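Local atomic coordinates of 35 kDa hemin binding protein (Porphyromonas gingivalis, PDB entry 5Y1A), a protein that probably binds hemin, carries a thioredoxin domain beside beta-sandwich structure, and is a virulence-associated cargo of the type IX secretion system. Residues Gly154-Pro157 with Glu158-Cys161; Ser320-Pro323 with Gly324-Val328; Val308-Ala311 with Thr312-Val316. One frame throughout, in Å; residues are numbered along the deposited sequence. Where two conformers were deposited one is given.

Contact 1. Residues Gly154-Pro157 with Glu158-Cys161; sequences GATP and EDVC
The carboxylate of Asp159 reaches back over the chain to Thr156, where its OD2 meets the hydroxyl OG1 in a hydrogen bond of 2.8 Å. The hydroxyl lies above the carboxylate plane, about 59° out of it. Thr156 places OG1 between its own backbone N and carbonyl carbon (chi1 74°), on the side from which Asp159 arrives. Two weak, bent bonds add to the grip: Thr156 N lies 2.8 Å from Asp159 OD2, and Ala155 N lies 3.3 Å from the same oxygen. A short acidic side chain suits this place, because one oxygen can gather several donors of the turn.

Residues Thr156 to Asp159 form a type I beta turn, closed by Asp159 N to Thr156 O at 3.0 Å; Pro157 suits its second position, where phi is already near the value its ring imposes. At the base of the loop, Gly154 N gives a nearly straight N-H...S hydrogen bond (170°) to Cys161, whose SG accepts at 3.5 Å from that N. Having no side chain, Gly154 can lie close against the Val160 carbonyl and Asp159 CB.

The other carboxylate oxygen, Asp159 OD1, pairs with Lys340, and Glu158 with Lys236. The whole loop joins strands 145-153 and 161-169, antiparallel neighbours in a mixed sheet, and Thr156 packs on Val325 and Val327 of strand 324-332.

Contact 2. Residues Ser320-Pro323 with Gly324-Val328; sequences SLVP and GVYVV
Tyr326 carries its ring with CG anti to the carbonyl carbon (chi1 -61°), and Leu321 makes the same choice; together these torsions lay the phenol back along the loop that precedes the strand, with the leucine above it. The hydroxyl OH of Tyr326 gives its hydrogen to the backbone O of Val322 at 2.6 Å. The oxygen sits at the ring edge, in the ring plane. At that oxygen the C=O...donor angle is 135°, and the donor OH is tilted 17° from the carbonyl plane. Val322 also closes on the hydroxyl with its own side chain, which crosses the tyrosine at about a right angle and brings CG2 to 3.6 Å from OH.

Leu321 meets the ring obliquely. Its CB lies 3.7 Å from Tyr326 OH, and of its two branches CD2 makes the closer touch, 3.8 Å from Tyr326 CE1, while CD1 is over one face.

A tyrosine at the start of an antiparallel strand, bonded by its hydroxyl to the backbone four residues earlier, is a tyrosine corner, a motif of Greek-key beta proteins. Residues 321-326 match its Leu-x-Pro-Gly-x-Tyr pattern, and each residue type answers to it. Tyrosine combines a long, flat, largely apolar ring with a terminal hydroxyl that reaches the loop carbonyl. Leu321 supplies apolar cover for the ring and packs on Ile297 as well. Pro323 stiffens the bend, and Gly324 adopts an extended backbone with positive phi in which any beta carbon would press on the carbonyl O of Pro323. Tyr326 is buried between its neighbours in the sheet, touching Val308 of strand 305-309 and Val343 of strand 335-343.

Contact 3. Residues Val308-Ala311 with Thr312-Val316; sequences VFNA and TGQLV
Asn310 uses its side-chain oxygen OD1 to hold the loop that follows it. Gln314 N donates to OD1 at 3.0 Å and Thr312 OG1 does so at 3.0 Å, the two coming from opposite faces of the amide plane, while the backbone N of Thr312 adds a weak bond. The torsion that permits this puts CG between the backbone N and carbonyl carbon (chi1 60°), turning the amide in over the loop. Asparagine fits because its short arm ends in an oxygen able to accept several donors at once; threonine contributes its hydroxyl, held in the corresponding position on its own residue (chi1 56°).

The backbone of Asn310 is satisfied too. Its O accepts from Gly313 N at 3.0 Å, closing a type I turn, and its N donates to Gln314 O at 2.9 Å. This pair of bonds defines a hairpin with a type I turn and G1 bulge, in which the fourth residue takes positive phi; Gly313 fills that place with ease. Two residues further from the turn, past the non-hydrogen-bonded pair Phe309-Leu315, Val316 N donates to Val308 O at 2.8 Å, nearly straight at 172°. A water bridges the same two residues, accepting from Val308 N at 2.9 Å and donating to Val316 O at 2.8 Å.

Apolar side chains cover the two sides of the hairpin. Leu315 sets CD1 over the face of the Phe309 ring, 4.2 Å from its centroid, in a CH-pi contact, and Val308 CG1 packs against Val316 CG2. Beyond the hairpin, Phe309 lies on Arg329 of strand 324-332.

How the contacts relate
Along the chain the order is contact 1, contact 3, contact 2. Contacts 2 and 3 belong to one antiparallel sheet, with centres about 8 Å apart: strand 305-309 lies between strands 315-316 and 324-332, and Phe309 N probably bonds to Val327 O. Contact 1 is the loop of a hairpin in a different sheet, its centre about 15 Å from that of contact 2 and about 13 Å from that of contact 3. Pro157 packs on the turn at Ala311 to Gly313. That turn and the valines of strand 324-332 thus form the face by which the C-terminal beta domain, probably the sorting domain characteristic of type IX cargo, meets the loop of contact 1.

Contact 1. Residues Gly154-Pro157 with Glu158-Cys161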
loop_
_atom_site.group_PDB
_atom_site.type_symbol
_atom_site.label_atom_id
_atom_site.label_comp_id
_atom_site.label_asym_id
_atom_site.label_seq_id
_atom_site.Cartn_x
_atom_site.Cartn_y
_atom_site.Cartn_z
ATOM N N GLY A 154 8.451 6.956 -7.873
ATOM C CA GLY A 154 9.401 8.061 -7.752
ATOM C C GLY A 154 10.785 7.486 -7.888
ATOM O O GLY A 154 10.960 6.298 -7.676
ATOM N N ALA A 155 11.751 8.329 -8.241
ATOM C CA ALA A 155 13.106 7.848 -8.552
ATOM C C ALA A 155 13.957 7.618 -7.301
ATOM O O ALA A 155 14.841 6.746 -7.285
ATOM C CB ALA A 155 13.784 8.788 -9.482
ATOM N N THR A 156 13.683 8.406 -6.267
ATOM C CA THR A 156 14.443 8.395 -5.025
ATOM C C THR A 156 13.449 8.553 -3.877
ATOM O O THR A 156 12.283 8.858 -4.115
ATOM C CB THR A 156 15.487 9.552 -4.988
ATOM O OG1 THR A 156 14.818 10.796 -4.762
ATOM C CG2 THR A 156 16.293 9.630 -6.310
ATOM N N PRO A 157 13.894 8.332 -2.628
ATOM C CA PRO A 157 12.972 8.413 -1.484
ATOM C C PRO A 157 12.271 9.761 -1.308
ATOM O O PRO A 157 11.200 9.827 -0.660
ATOM C CB PRO A 157 13.882 8.086 -0.298
ATOM C CG PRO A 157 14.945 7.168 -0.927
ATOM C CD PRO A 157 15.243 7.918 -2.193
ATOM N N GLU A 158 12.829 10.829 -1.879
ATOM C CA GLU A 158 12.204 12.154 -1.752
ATOM C C GLU A 158 11.395 12.586 -2.979
ATOM O O GLU A 158 10.993 13.757 -3.102
ATOM C CB GLU A 158 13.226 13.219 -1.335
ATOM C CG GLU A 158 13.506 13.249 0.176
ATOM C CD GLU A 158 12.247 13.446 1.012
ATOM O OE1 GLU A 158 11.967 12.593 1.884
ATOM O OE2 GLU A 158 11.529 14.441 0.787
ATOM N N ASP A 159 11.151 11.627 -3.872
ATOM C CA ASP A 159 10.197 11.798 -4.964
ATOM C C ASP A 159 8.860 11.193 -4.592
ATOM O O ASP A 159 8.818 10.262 -3.800
ATOM C CB ASP A 159 10.699 11.107 -6.215
ATOM C CG ASP A 159 11.937 11.764 -6.790
ATOM O OD1 ASP A 159 11.875 12.968 -7.139
ATOM O OD2 ASP A 159 12.961 11.056 -6.905
ATOM N N VAL A 160 7.788 11.744 -5.141
ATOM C CA VAL A 160 6.463 11.134 -4.974
ATOM C C VAL A 160 6.299 9.949 -5.927
ATOM O O VAL A 160 6.945 9.882 -6.982
ATOM C CB VAL A 160 5.302 12.164 -5.140
ATOM C CG1 VAL A 160 5.486 13.283 -4.110
ATOM C CG2 VAL A 160 5.272 12.742 -6.535
ATOM N N CYS A 161 5.461 9.000 -5.519
ATOM C CA CYS A 161 4.903 8.012 -6.413
ATOM C C CYS A 161 3.512 8.517 -6.779
ATOM O O CYS A 161 2.980 9.419 -6.136
ATOM C CB CYS A 161 4.785 6.664 -5.698
ATOM S SG CYS A 161 6.365 5.986 -5.191
#

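Contact 2. Residues Ser320-Pro323 with Gly324-Val328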
loop_
_atom_site.group_PDB
_atom_site.type_symbol
_atom_site.label_atom_id
_atom_site.label_comp_id
_atom_site.label_asym_id
_atom_site.label_seq_id
_atom_site.Cartn_x
_atom_site.Cartn_y
_atom_site.Cartn_z
ATOM N N SER A 320 33.180 5.589 -9.423
ATOM C CA SER A 320 32.727 4.514 -10.334
ATOM C C SER A 320 31.230 4.267 -10.257
ATOM O O SER A 320 30.784 3.134 -10.201
ATOM C CB SER A 320 33.504 3.210 -10.086
ATOM O OG SER A 320 34.896 3.457 -10.190
ATOM N N LEU A 321 30.456 5.349 -10.247
ATOM C CA LEU A 321 29.004 5.242 -10.100
ATOM C C LEU A 321 28.381 4.542 -11.297
ATOM O O LEU A 321 28.645 4.915 -12.462
ATOM C CB LEU A 321 28.388 6.635 -9.923
ATOM C CG LEU A 321 28.855 7.447 -8.703
ATOM C CD1 LEU A 321 28.202 8.833 -8.762
ATOM C CD2 LEU A 321 28.524 6.722 -7.390
ATOM N N VAL A 322 27.567 3.526 -11.014
ATOM C CA VAL A 322 26.873 2.798 -12.058
ATOM C C VAL A 322 25.660 3.621 -12.496
ATOM O O VAL A 322 25.190 4.475 -11.728
ATOM C CB VAL A 322 26.419 1.378 -11.601
ATOM C CG1 VAL A 322 27.625 0.533 -11.171
ATOM C CG2 VAL A 322 25.339 1.453 -10.499
ATOM N N PRO A 323 25.153 3.366 -13.718
ATOM C CA PRO A 323 23.988 4.100 -14.208
ATOM C C PRO A 323 22.802 4.018 -13.252
ATOM O O PRO A 323 22.524 2.968 -12.658
ATOM C CB PRO A 323 23.684 3.414 -15.540
ATOM C CG PRO A 323 25.052 2.996 -16.017
ATOM C CD PRO A 323 25.649 2.427 -14.746
ATOM N N GLY A 324 22.143 5.151 -13.088
ATOM C CA GLY A 324 21.035 5.260 -12.164
ATOM C C GLY A 324 20.903 6.697 -11.717
ATOM O O GLY A 324 21.665 7.575 -12.148
ATOM N N VAL A 325 19.915 6.946 -10.865
ATOM C CA VAL A 325 19.689 8.284 -10.359
ATOM C C VAL A 325 20.292 8.383 -8.959
ATOM O O VAL A 325 20.174 7.450 -8.159
ATOM C CB VAL A 325 18.176 8.647 -10.301
ATOM C CG1 VAL A 325 18.012 10.033 -9.688
ATOM C CG2 VAL A 325 17.544 8.595 -11.694
ATOM N N TYR A 326 20.968 9.508 -8.705
ATOM C CA TYR A 326 21.573 9.816 -7.403
ATOM C C TYR A 326 21.075 11.156 -6.879
ATOM O O TYR A 326 20.752 12.052 -7.658
ATOM C CB TYR A 326 23.098 9.854 -7.525
ATOM C CG TYR A 326 23.676 8.527 -7.971
ATOM C CD1 TYR A 326 24.189 7.614 -7.041
ATOM C CD2 TYR A 326 23.681 8.174 -9.316
ATOM C CE1 TYR A 326 24.712 6.381 -7.456
ATOM C CE2 TYR A 326 24.191 6.926 -9.748
ATOM C CZ TYR A 326 24.708 6.047 -8.802
ATOM O OH TYR A 326 25.216 4.832 -9.201
ATOM N N VAL A 327 21.019 11.284 -5.562
ATOM C CA VAL A 327 20.745 12.575 -4.925
ATOM C C VAL A 327 22.034 13.104 -4.314
ATOM O O VAL A 327 22.676 12.422 -3.506
ATOM C CB VAL A 327 19.661 12.439 -3.830
ATOM C CG1 VAL A 327 19.415 13.786 -3.128
ATOM C CG2 VAL A 327 18.369 11.933 -4.438
ATOM N N VAL A 328 22.430 14.308 -4.715
ATOM C CA VAL A 328 23.608 14.921 -4.137
ATOM C C VAL A 328 23.123 15.975 -3.164
ATOM O O VAL A 328 22.379 16.870 -3.547
ATOM C CB VAL A 328 24.501 15.593 -5.189
ATOM C CG1 VAL A 328 25.777 16.122 -4.528
ATOM C CG2 VAL A 328 24.826 14.607 -6.320
#

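Contact 3. Residues Val308-Ala311 with Thr312-Val316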
loop_
_atom_site.group_PDB
_atom_site.type_symbol
_atom_site.label_atom_id
_atom_site.label_comp_id
_atom_site.label_asym_id
_atom_site.label_seq_id
_atom_site.Cartn_x
_atom_site.Cartn_y
_atom_site.Cartn_z
ATOM N N VAL A 308 26.760 12.033 -1.520
ATOM C CA VAL A 308 26.039 11.383 -2.618
ATOM C C VAL A 308 25.220 10.227 -2.054
ATOM O O VAL A 308 25.739 9.385 -1.312
ATOM C CB VAL A 308 26.997 10.865 -3.740
ATOM C CG1 VAL A 308 26.214 10.161 -4.847
ATOM C CG2 VAL A 308 27.831 12.008 -4.334
ATOM N N PHE A 309 23.939 10.195 -2.408
ATOM C CA PHE A 309 23.057 9.114 -2.008
ATOM C C PHE A 309 22.576 8.404 -3.254
ATOM O O PHE A 309 22.313 9.044 -4.278
ATOM C CB PHE A 309 21.838 9.683 -1.258
ATOM C CG PHE A 309 22.207 10.385 0.012
ATOM C CD1 PHE A 309 22.228 9.695 1.221
ATOM C CD2 PHE A 309 22.593 11.725 -0.013
ATOM C CE1 PHE A 309 22.610 10.337 2.408
ATOM C CE2 PHE A 309 22.984 12.362 1.163
ATOM C CZ PHE A 309 22.982 11.661 2.370
ATOM N N ASN A 310 22.425 7.091 -3.176
ATOM C CA ASN A 310 21.875 6.367 -4.312
ATOM C C ASN A 310 20.350 6.470 -4.298
ATOM O O ASN A 310 19.768 7.192 -3.447
ATOM C CB ASN A 310 22.361 4.895 -4.341
ATOM C CG ASN A 310 21.958 4.113 -3.096
ATOM O OD1 ASN A 310 20.994 4.460 -2.404
ATOM N ND2 ASN A 310 22.722 3.049 -2.793
ATOM N N ALA A 311 19.694 5.743 -5.204
ATOM C CA ALA A 311 18.233 5.869 -5.366
ATOM C C ALA A 311 17.427 5.258 -4.217
ATOM O O ALA A 311 16.227 5.519 -4.092
ATOM C CB ALA A 311 17.802 5.292 -6.680
ATOM N N THR A 312 18.087 4.440 -3.389
ATOM C CA THR A 312 17.464 3.870 -2.194
ATOM C C THR A 312 17.855 4.649 -0.935
ATOM O O THR A 312 17.509 4.246 0.183
ATOM C CB THR A 312 17.765 2.363 -2.045
ATOM O OG1 THR A 312 19.186 2.140 -2.039
ATOM C CG2 THR A 312 17.154 1.602 -3.207
ATOM N N GLY A 313 18.552 5.770 -1.110
ATOM C CA GLY A 313 18.796 6.700 -0.002
ATOM C C GLY A 313 20.006 6.376 0.858
ATOM O O GLY A 313 20.229 7.009 1.891
ATOM N N GLN A 314 20.795 5.397 0.433
ATOM C CA GLN A 314 22.049 5.083 1.105
ATOM C C GLN A 314 23.116 6.079 0.726
ATOM O O GLN A 314 23.264 6.431 -0.445
ATOM C CB GLN A 314 22.533 3.671 0.755
ATOM C CG GLN A 314 21.487 2.581 0.973
ATOM C CD GLN A 314 22.002 1.209 0.589
ATOM O OE1 GLN A 314 22.056 0.292 1.420
ATOM N NE2 GLN A 314 22.352 1.048 -0.671
ATOM N N LEU A 315 23.853 6.555 1.731
ATOM C CA LEU A 315 25.054 7.313 1.495
ATOM C C LEU A 315 26.053 6.390 0.780
ATOM O O LEU A 315 26.295 5.252 1.227
ATOM C CB LEU A 315 25.635 7.812 2.824
ATOM C CG LEU A 315 26.909 8.624 2.697
ATOM C CD1 LEU A 315 26.608 9.960 2.050
ATOM C CD2 LEU A 315 27.568 8.809 4.072
ATOM N N VAL A 316 26.599 6.864 -0.340
ATOM C CA VAL A 316 27.528 6.057 -1.121
ATOM C C VAL A 316 28.783 6.791 -1.476
ATOM O O VAL A 316 28.816 8.019 -1.530
ATOM C CB VAL A 316 26.912 5.462 -2.441
ATOM C CG1 VAL A 316 25.682 4.619 -2.127
ATOM C CG2 VAL A 316 26.642 6.575 -3.499
HETATM O O HOH W 1 29.137 10.589 -0.605
#